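DNA methyltransferase (Nicotiana tabacum, PDB 4ONQ) probably transfers methyl groups to cytosine C5 in DNA as a plant de novo methyltransferase, here its catalytic domain holding the cofactor analogue sinefungin. Local coordinates at residues N136-A141 against K155-Q160; P37-Y42 against K224-G229. The protein carries 5 engineered substitutions. All blocks are in the same frame, centred on the assembly; numbering follows the deposited sequence.

The two contacts have no element of structure in common. Contact 1 pairs helices 132-143 and 151-164 in the part of the chain that projects from the catalytic sheet. Contact 2 joins the start of strand 39-45, inside that sheet, to the loop entering strand 231-236. They lie on opposite sides of the chain's centre, with nearest atoms about 28 Å apart. Both rely on apolar side chains, but contact 1 is partly buried around the aliphatic branches of Ile-138 and Val-157 and covers 216 Å². Contact 2 covers 95 Å² at the surface and gathers at the far end of the Phe-39 ring. Contact 1 is nested within the long run of chain between the two sides of contact 2.

Contact 1 of 2, residues N136-A141 against K155-Q160; sequences NRIRKA and KFVLDQ
Ile-138 and Val-157 form the buried part of this antiparallel helix pair, with Ile-138 CG2 4.1 Å from Val-157 CB. Both are beta-branched, which gives each helix a broad hydrocarbon surface close to its backbone. Trp-116, from a loop, also packs against Val-157. Ile-138 uses its two branches separately. With chi1 at -68° CG2 stands anti to the backbone N and meets Val-157, while the other branch, extended through CG1, carries CD1 to within 4.1 Å of Gln-160 CB. A glutamine suits this border position because its first methylene can pack against isoleucine while the chain, bent at chi2, leads the amide away from the partner helix.

At Ala-141, the last residue of 136-141, the contact opens to solvent, although the spacing is the same. Ala-141 CB lies at the edge of the Phe-156 ring, near the ring plane and 4.1 Å from CE2; the short alanine methyl suits a place where the partner's long ring does the reaching. Phe-156 lies along the solvent side, contributing about as much covered surface as Val-157 while much of it stays exposed. Within its own helix, Lys-155 NZ makes a long, weak salt bridge to Asp-159 OD2, one turn further on.

The helix axes approach to 10.4 Å, at 154° between their directions, in a region consistent with the target recognition domain of cytosine methyltransferases. The pair packs against the two-stranded antiparallel sheet, where Ile-138 rests on Leu-166 of strand 166-170 and Val-174 of strand 173-176, and Val-157 on Trp-168.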
loop_
_atom_site.group_PDB
_atom_site.type_symbol
_atom_site.label_atom_id
_atom_site.label_comp_id
_atom_site.label_asym_id
_atom_site.label_seq_id
_atom_site.Cartn_x
_atom_site.Cartn_y
_atom_site.Cartn_z
ATOM N N ASN A 136 9.695 -25.538 -11.951
ATOM C CA ASN A 136 10.204 -26.729 -12.611
ATOM C C ASN A 136 9.232 -27.205 -13.688
ATOM O O ASN A 136 9.629 -27.474 -14.824
ATOM C CB ASN A 136 10.450 -27.838 -11.598
ATOM C CG ASN A 136 11.283 -28.967 -12.164
ATOM O OD1 ASN A 136 12.180 -28.747 -12.975
ATOM N ND2 ASN A 136 10.989 -30.187 -11.736
ATOM N N ARG A 137 7.952 -27.299 -13.330
ATOM C CA ARG A 137 6.931 -27.677 -14.300
ATOM C C ARG A 137 6.971 -26.747 -15.511
ATOM O O ARG A 137 6.853 -27.197 -16.650
ATOM C CB ARG A 137 5.528 -27.677 -13.679
ATOM C CG ARG A 137 5.327 -28.661 -12.522
ATOM C CD ARG A 137 5.978 -30.017 -12.783
ATOM N NE ARG A 137 5.574 -30.603 -14.056
ATOM C CZ ARG A 137 6.059 -31.741 -14.543
ATOM N NH1 ARG A 137 6.965 -32.429 -13.858
ATOM N NH2 ARG A 137 5.634 -32.194 -15.715
ATOM N N ILE A 138 7.154 -25.453 -15.260
ATOM C CA ILE A 138 7.176 -24.464 -16.336
ATOM C C ILE A 138 8.417 -24.636 -17.214
ATOM O O ILE A 138 8.328 -24.650 -18.459
ATOM C CB ILE A 138 7.071 -23.029 -15.778
ATOM C CG1 ILE A 138 5.680 -22.818 -15.174
ATOM C CG2 ILE A 138 7.322 -22.006 -16.859
ATOM C CD1 ILE A 138 5.468 -21.441 -14.607
ATOM N N ARG A 139 9.565 -24.794 -16.556
ATOM C CA ARG A 139 10.803 -25.137 -17.246
ATOM C C ARG A 139 10.611 -26.313 -18.199
ATOM O O ARG A 139 10.940 -26.206 -19.367
ATOM C CB ARG A 139 11.936 -25.467 -16.266
ATOM C CG ARG A 139 13.124 -26.143 -16.966
ATOM C CD ARG A 139 14.200 -26.635 -16.012
ATOM N NE ARG A 139 15.070 -25.563 -15.533
ATOM C CZ ARG A 139 16.131 -25.110 -16.194
ATOM N NH1 ARG A 139 16.443 -25.620 -17.378
ATOM N NH2 ARG A 139 16.873 -24.140 -15.680
ATOM N N LYS A 140 10.076 -27.428 -17.703
ATOM C CA LYS A 140 9.926 -28.625 -18.534
ATOM C C LYS A 140 8.898 -28.436 -19.644
ATOM O O LYS A 140 9.057 -28.951 -20.751
ATOM C CB LYS A 140 9.585 -29.849 -17.678
ATOM C CG LYS A 140 10.741 -30.311 -16.794
ATOM C CD LYS A 140 10.417 -31.599 -16.068
ATOM C CE LYS A 140 11.524 -31.991 -15.094
ATOM N NZ LYS A 140 12.842 -32.185 -15.759
ATOM N N ALA A 141 7.847 -27.683 -19.346
ATOM C CA ALA A 141 6.829 -27.378 -20.341
ATOM C C ALA A 141 7.373 -26.565 -21.532
ATOM O O ALA A 141 6.935 -26.772 -22.664
ATOM C CB ALA A 141 5.648 -26.663 -19.691
ATOM N N LYS A 155 -0.635 -21.012 -22.961
ATOM C CA LYS A 155 -1.728 -20.638 -22.084
ATOM C C LYS A 155 -1.511 -21.172 -20.674
ATOM O O LYS A 155 -1.714 -20.456 -19.698
ATOM C CB LYS A 155 -3.073 -21.120 -22.628
ATOM C CG LYS A 155 -4.237 -20.601 -21.805
ATOM C CD LYS A 155 -5.525 -21.329 -22.101
ATOM C CE LYS A 155 -6.580 -20.984 -21.060
ATOM N NZ LYS A 155 -6.620 -19.522 -20.755
ATOM N N PHE A 156 -1.099 -22.431 -20.569
ATOM C CA PHE A 156 -0.796 -23.007 -19.258
ATOM C C PHE A 156 0.250 -22.179 -18.473
ATOM O O PHE A 156 -0.008 -21.763 -17.325
ATOM C CB PHE A 156 -0.385 -24.480 -19.397
ATOM C CG PHE A 156 0.403 -25.001 -18.237
ATOM C CD1 PHE A 156 -0.220 -25.306 -17.039
ATOM C CD2 PHE A 156 1.771 -25.183 -18.343
ATOM C CE1 PHE A 156 0.510 -25.784 -15.962
ATOM C CE2 PHE A 156 2.507 -25.662 -17.272
ATOM C CZ PHE A 156 1.876 -25.958 -16.080
ATOM N N VAL A 157 1.405 -21.903 -19.085
ATOM C CA VAL A 157 2.427 -21.143 -18.366
ATOM C C VAL A 157 2.030 -19.691 -18.123
ATOM O O VAL A 157 2.357 -19.141 -17.082
ATOM C CB VAL A 157 3.893 -21.272 -18.939
ATOM C CG1 VAL A 157 3.986 -22.289 -20.039
ATOM C CG2 VAL A 157 4.484 -19.913 -19.350
ATOM N N LEU A 158 1.309 -19.074 -19.057
ATOM C CA LEU A 158 0.875 -17.697 -18.837
ATOM C C LEU A 158 -0.115 -17.614 -17.679
ATOM O O LEU A 158 -0.075 -16.679 -16.877
ATOM C CB LEU A 158 0.290 -17.080 -20.103
ATOM C CG LEU A 158 1.329 -16.514 -21.069
ATOM C CD1 LEU A 158 0.627 -15.910 -22.265
ATOM C CD2 LEU A 158 2.190 -15.474 -20.366
ATOM N N ASP A 159 -0.958 -18.609 -17.553
ATOM C CA ASP A 159 -1.880 -18.654 -16.450
ATOM C C ASP A 159 -1.170 -18.831 -15.140
ATOM O O ASP A 159 -1.511 -18.180 -14.203
ATOM C CB ASP A 159 -2.960 -19.752 -16.612
ATOM C CG ASP A 159 -3.997 -19.444 -17.685
ATOM O OD1 ASP A 159 -4.065 -18.326 -18.177
ATOM O OD2 ASP A 159 -4.761 -20.336 -18.054
ATOM N N GLN A 160 -0.214 -19.741 -15.077
ATOM C CA GLN A 160 0.557 -19.897 -13.880
ATOM C C GLN A 160 1.363 -18.673 -13.512
ATOM O O GLN A 160 1.442 -18.353 -12.387
ATOM C CB GLN A 160 1.443 -21.126 -13.934
ATOM C CG GLN A 160 0.727 -22.429 -14.126
ATOM C CD GLN A 160 -0.312 -22.704 -13.093
ATOM O OE1 GLN A 160 -0.079 -22.608 -11.929
ATOM N NE2 GLN A 160 -1.458 -23.061 -13.535
#

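Contact 2 of 2, residues P37-Y42 against K224-G229; sequences PPFFYY and KDLFPG
Phe-39 meets Leu-226 and Phe-227 at the point where strand 39-45 begins. Just before it, a cis peptide bond joins Pro-37 to Pro-38, which packs on Val-348 of helix 337-352.

Phe-39 then directs its side chain toward the loop 224-229. A long side chain suits this place, since the alpha carbons of Phe-39 and Leu-226 are 11.2 Å apart and side chains alone span the gap. With chi1 at -78°, CG lies anti to the carbonyl carbon, and the far end of the ring reaches the loop. CE2 is 3.9 Å from Leu-226 CD1, approached obliquely, with the two side chains crossing at about a right angle. The same CE2 comes to 4.2 Å from Phe-227 CE2, at the edge of the Phe-227 ring and near its plane.

From Phe-40 to Tyr-42 the strand runs on into the Rossmann-like methyltransferase sheet. Phe-40 packs on Leu-345 of helix 337-352, and Tyr-41 OH is hydrogen-bonded to His-219 ND1. Backbone bonds from Phe-39 and Tyr-41 to Val-310 pair this strand with strand 309-312, which lies between it and strand 231-236.

With only apolar atoms meeting, the contact rests on dispersion and the hydrophobic effect and imposes little directional constraint: it shields part of an aromatic ring from water while Leu-226 stays largely exposed, a modest apolar patch at the surface, where an interior strand of the sheet begins.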
loop_
_atom_site.group_PDB
_atom_site.type_symbol
_atom_site.label_atom_id
_atom_site.label_comp_id
_atom_site.label_asym_id
_atom_site.label_seq_id
_atom_site.Cartn_x
_atom_site.Cartn_y
_atom_site.Cartn_z
ATOM N N PRO A 37 -11.016 18.384 11.896
ATOM C CA PRO A 37 -9.880 17.568 12.333
ATOM C C PRO A 37 -10.372 16.387 13.158
ATOM O O PRO A 37 -11.351 16.529 13.892
ATOM C CB PRO A 37 -9.083 18.528 13.224
ATOM C CG PRO A 37 -9.549 19.894 12.849
ATOM C CD PRO A 37 -10.989 19.727 12.493
ATOM N N PRO A 38 -9.698 15.232 13.055
ATOM C CA PRO A 38 -8.478 15.000 12.280
ATOM C C PRO A 38 -8.776 14.617 10.840
ATOM O O PRO A 38 -9.940 14.421 10.484
ATOM C CB PRO A 38 -7.880 13.786 12.978
ATOM C CG PRO A 38 -9.084 12.987 13.350
ATOM C CD PRO A 38 -10.143 14.003 13.737
ATOM N N PHE A 39 -7.729 14.518 10.026
ATOM C CA PHE A 39 -7.843 13.908 8.709
ATOM C C PHE A 39 -7.784 12.402 8.888
ATOM O O PHE A 39 -7.044 11.904 9.735
ATOM C CB PHE A 39 -6.709 14.363 7.793
ATOM C CG PHE A 39 -6.903 15.738 7.228
ATOM C CD1 PHE A 39 -7.889 15.978 6.285
ATOM C CD2 PHE A 39 -6.096 16.791 7.630
ATOM C CE1 PHE A 39 -8.068 17.241 5.754
ATOM C CE2 PHE A 39 -6.272 18.059 7.103
ATOM C CZ PHE A 39 -7.259 18.283 6.164
ATOM N N PHE A 40 -8.569 11.666 8.112
ATOM C CA PHE A 40 -8.494 10.215 8.194
ATOM C C PHE A 40 -8.383 9.568 6.827
ATOM O O PHE A 40 -8.884 10.092 5.833
ATOM C CB PHE A 40 -9.646 9.618 9.011
ATOM C CG PHE A 40 -10.955 9.557 8.280
ATOM C CD1 PHE A 40 -11.292 8.444 7.521
ATOM C CD2 PHE A 40 -11.867 10.595 8.379
ATOM C CE1 PHE A 40 -12.505 8.378 6.857
ATOM C CE2 PHE A 40 -13.086 10.534 7.715
ATOM C CZ PHE A 40 -13.404 9.422 6.956
ATOM N N TYR A 41 -7.720 8.421 6.799
ATOM C CA TYR A 41 -7.424 7.720 5.567
ATOM C C TYR A 41 -7.584 6.232 5.840
ATOM O O TYR A 41 -6.856 5.663 6.650
ATOM C CB TYR A 41 -5.991 8.043 5.149
ATOM C CG TYR A 41 -5.587 7.587 3.767
ATOM C CD1 TYR A 41 -5.880 8.360 2.637
ATOM C CD2 TYR A 41 -4.873 6.397 3.594
ATOM C CE1 TYR A 41 -5.484 7.946 1.371
ATOM C CE2 TYR A 41 -4.475 5.973 2.347
ATOM C CZ TYR A 41 -4.780 6.743 1.239
ATOM O OH TYR A 41 -4.363 6.306 0.003
ATOM N N TYR A 42 -8.564 5.616 5.188
ATOM C CA TYR A 42 -8.832 4.195 5.352
ATOM C C TYR A 42 -8.683 3.461 4.027
ATOM O O TYR A 42 -9.203 3.899 3.004
ATOM C CB TYR A 42 -10.240 3.952 5.913
ATOM C CG TYR A 42 -10.513 2.482 6.109
ATOM C CD1 TYR A 42 -9.954 1.800 7.179
ATOM C CD2 TYR A 42 -11.287 1.765 5.208
ATOM C CE1 TYR A 42 -10.170 0.456 7.359
ATOM C CE2 TYR A 42 -11.511 0.410 5.382
ATOM C CZ TYR A 42 -10.946 -0.239 6.461
ATOM O OH TYR A 42 -11.149 -1.588 6.660
ATOM N N LYS A 224 1.255 18.373 2.879
ATOM C CA LYS A 224 2.566 19.003 3.043
ATOM C C LYS A 224 2.486 20.496 3.357
ATOM O O LYS A 224 3.219 20.995 4.211
ATOM C CB LYS A 224 3.446 18.773 1.814
ATOM C CG LYS A 224 4.858 19.317 1.961
ATOM C CD LYS A 224 5.731 18.873 0.796
ATOM C CE LYS A 224 7.176 19.288 1.009
ATOM N NZ LYS A 224 7.642 18.876 2.360
ATOM N N ASP A 225 1.592 21.204 2.718
ATOM C CA ASP A 225 1.527 22.606 2.992
ATOM C C ASP A 225 0.855 22.854 4.307
ATOM O O ASP A 225 1.140 23.801 4.980
ATOM C CB ASP A 225 0.774 23.335 1.890
ATOM C CG ASP A 225 1.694 23.902 0.852
ATOM O OD1 ASP A 225 2.906 23.971 1.145
ATOM O OD2 ASP A 225 1.227 24.285 -0.244
ATOM N N LEU A 226 -0.055 21.981 4.675
ATOM C CA LEU A 226 -0.855 22.188 5.872
ATOM C C LEU A 226 -0.076 22.061 7.180
ATOM O O LEU A 226 -0.425 22.703 8.168
ATOM C CB LEU A 226 -2.053 21.237 5.878
ATOM C CG LEU A 226 -3.044 21.397 4.726
ATOM C CD1 LEU A 226 -4.117 20.322 4.799
ATOM C CD2 LEU A 226 -3.673 22.781 4.751
ATOM N N PHE A 227 0.979 21.251 7.198
ATOM C CA PHE A 227 1.654 20.956 8.464
ATOM C C PHE A 227 3.167 21.148 8.468
ATOM O O PHE A 227 3.919 20.177 8.560
ATOM C CB PHE A 227 1.305 19.545 8.926
ATOM C CG PHE A 227 -0.157 19.344 9.180
ATOM C CD1 PHE A 227 -0.711 19.681 10.401
ATOM C CD2 PHE A 227 -0.980 18.821 8.198
ATOM C CE1 PHE A 227 -2.059 19.503 10.636
ATOM C CE2 PHE A 227 -2.327 18.640 8.430
ATOM C CZ PHE A 227 -2.865 18.980 9.650
ATOM N N PRO A 228 3.612 22.411 8.408
ATOM C CA PRO A 228 5.037 22.760 8.426
ATOM C C PRO A 228 5.667 22.552 9.806
ATOM O O PRO A 228 6.891 22.487 9.919
ATOM C CB PRO A 228 5.040 24.253 8.066
ATOM C CG PRO A 228 3.641 24.565 7.600
ATOM C CD PRO A 228 2.763 23.608 8.318
ATOM N N GLY A 229 4.848 22.530 10.833
ATOM C CA GLY A 229 5.292 22.258 12.175
ATOM C C GLY A 229 5.600 20.800 12.364
ATOM O O GLY A 229 6.174 20.387 13.341
#